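PDB 6KWA: 2-oxoglutarate (2OG) and Fe(II)-dependent oxygenase superfamily protein, which probably catalyses the 2-oxoglutarate-dependent oxidation of the auxin indole-3-acetic acid to inactive 2-oxoindole-3-acetic acid, thereby contributing to auxin homeostasis. Local coordinates for residues A[88-93]-A[118-123]. Sequence-based numbering, arbitrary orientation.
Sequences DMASPH and AINGLA
Asn120 on the long helix 106-133 meets Met89 and Ala90 in the turn between strand 81-87 and helix 92-101, and the contact exemplifies how one amide can serve a nonpolar contact and a polar one together. Its CB is directed at the turn but keeps its distance, 4.9 Å from Met89 CG. With CG anti to the backbone N (chi1 -172°), the amide extends away from the helix, and the methyl of Ala90 lies over one of its faces, displaced outward from CG between the two terminal atoms. Ala90 CB is accordingly 4.0 Å from Asn120 OD1 and equally 4.0 Å from Asn120 ND2. OD1 also faces the thioether chain on the same side of the amide, 4.4 Å from Met89 CG. Beyond that, the methionine runs past the asparagine: its CE reaches to 4.7 Å from Ile119 CB, and both Met89 and Ile119 touch Ser243 of strand 237-245.

A type I turn from Asp88 to Ser91, closed by Ser91 N to Asp88 O at 2.9 Å, presents the two nonpolar side chains, after which Ser91 caps helix 92-101. Ser147, beginning strand 147-155, joins the two partners: its OG shares a weak hydrogen bond with Asn120 OD1, while its backbone bonds to that of Met89. The contact thus lies where helix 106-133 packs beside strands 81-87 and 147-155, at one end of the larger sheet of the double-stranded beta-helix. Chemically, across the two segments it is loose van der Waals packing on one face of a polar group, restricting the amide by shape and not by a directional bond.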
loop_
_atom_site.group_PDB
_atom_site.type_symbol
_atom_site.label_atom_id
_atom_site.label_comp_id
_atom_site.label_asym_id
_atom_site.label_seq_id
_atom_site.Cartn_x
_atom_site.Cartn_y
_atom_site.Cartn_z
ATOM N N ASP A 88 1.757 -11.592 6.204
ATOM C CA ASP A 88 2.849 -12.371 5.614
ATOM C C ASP A 88 2.471 -12.818 4.217
ATOM O O ASP A 88 2.493 -14.005 3.902
ATOM C CB ASP A 88 3.192 -13.560 6.513
ATOM C CG ASP A 88 4.533 -14.191 6.176
ATOM O OD1 ASP A 88 5.419 -13.502 5.645
ATOM O OD2 ASP A 88 4.714 -15.382 6.476
ATOM N N MET A 89 2.165 -11.846 3.357
ATOM C CA MET A 89 1.629 -12.162 2.039
ATOM C C MET A 89 2.697 -12.750 1.133
ATOM O O MET A 89 2.395 -13.271 0.050
ATOM C CB MET A 89 0.979 -10.923 1.408
ATOM C CG MET A 89 1.912 -9.921 0.770
ATOM S SD MET A 89 0.998 -8.495 0.109
ATOM C CE MET A 89 0.423 -9.183 -1.443
ATOM N N ALA A 90 3.942 -12.708 1.591
ATOM C CA ALA A 90 5.042 -13.339 0.858
ATOM C C ALA A 90 5.053 -14.846 1.092
ATOM O O ALA A 90 5.651 -15.587 0.320
ATOM C CB ALA A 90 6.398 -12.721 1.256
ATOM N N SER A 91 4.407 -15.295 2.166
ATOM C CA SER A 91 4.268 -16.731 2.443
ATOM C C SER A 91 3.075 -17.352 1.695
ATOM O O SER A 91 1.927 -16.983 1.940
ATOM C CB SER A 91 4.112 -16.956 3.944
ATOM O OG SER A 91 3.523 -18.213 4.200
ATOM N N PRO A 92 3.337 -18.308 0.789
ATOM C CA PRO A 92 2.226 -18.988 0.098
ATOM C C PRO A 92 1.271 -19.713 1.043
ATOM O O PRO A 92 0.092 -19.850 0.719
ATOM C CB PRO A 92 2.942 -19.966 -0.838
ATOM C CG PRO A 92 4.255 -19.273 -1.133
ATOM C CD PRO A 92 4.644 -18.614 0.173
ATOM N N HIS A 93 1.752 -20.126 2.208
ATOM C CA HIS A 93 0.871 -20.750 3.176
ATOM C C HIS A 93 -0.145 -19.727 3.711
ATOM O O HIS A 93 -1.342 -20.023 3.825
ATOM C CB HIS A 93 1.682 -21.354 4.324
ATOM C CG HIS A 93 0.844 -21.964 5.407
ATOM N ND1 HIS A 93 0.057 -23.078 5.199
ATOM C CD2 HIS A 93 0.692 -21.637 6.713
ATOM C CE1 HIS A 93 -0.557 -23.399 6.324
ATOM N NE2 HIS A 93 -0.186 -22.544 7.261
ATOM N N ALA A 118 3.567 -11.090 -7.502
ATOM C CA ALA A 118 3.892 -9.986 -8.389
ATOM C C ALA A 118 4.002 -8.664 -7.655
ATOM O O ALA A 118 4.908 -7.883 -7.925
ATOM C CB ALA A 118 2.851 -9.870 -9.494
ATOM N N ILE A 119 3.059 -8.396 -6.758
ATOM C CA ILE A 119 3.023 -7.121 -6.065
ATOM C C ILE A 119 4.140 -7.053 -5.067
ATOM O O ILE A 119 4.766 -6.013 -4.890
ATOM C CB ILE A 119 1.673 -6.892 -5.379
ATOM C CG1 ILE A 119 0.671 -6.533 -6.450
ATOM C CG2 ILE A 119 1.736 -5.722 -4.497
ATOM C CD1 ILE A 119 1.022 -5.259 -7.165
ATOM N N ASN A 120 4.390 -8.183 -4.424
ATOM C CA ASN A 120 5.475 -8.300 -3.481
ATOM C C ASN A 120 6.838 -8.170 -4.163
ATOM O O ASN A 120 7.818 -7.670 -3.573
ATOM C CB ASN A 120 5.364 -9.628 -2.755
ATOM C CG ASN A 120 6.326 -9.746 -1.645
ATOM O OD1 ASN A 120 6.094 -9.215 -0.554
ATOM N ND2 ASN A 120 7.429 -10.455 -1.891
ATOM N N GLY A 121 6.899 -8.622 -5.411
ATOM C CA GLY A 121 8.118 -8.521 -6.192
ATOM C C GLY A 121 8.393 -7.040 -6.460
ATOM O O GLY A 121 9.544 -6.576 -6.362
ATOM N N LEU A 122 7.339 -6.303 -6.806
ATOM C CA LEU A 122 7.426 -4.856 -7.066
ATOM C C LEU A 122 7.851 -4.072 -5.822
ATOM O O LEU A 122 8.637 -3.111 -5.918
ATOM C CB LEU A 122 6.091 -4.319 -7.578
ATOM C CG LEU A 122 5.988 -2.800 -7.811
ATOM C CD1 LEU A 122 7.039 -2.337 -8.797
ATOM C CD2 LEU A 122 4.634 -2.370 -8.295
ATOM N N ALA A 123 7.324 -4.466 -4.663
ATOM C CA ALA A 123 7.605 -3.775 -3.404
ATOM C C ALA A 123 9.071 -3.923 -3.011
ATOM O O ALA A 123 9.701 -2.964 -2.554
ATOM C CB ALA A 123 6.699 -4.296 -2.287
#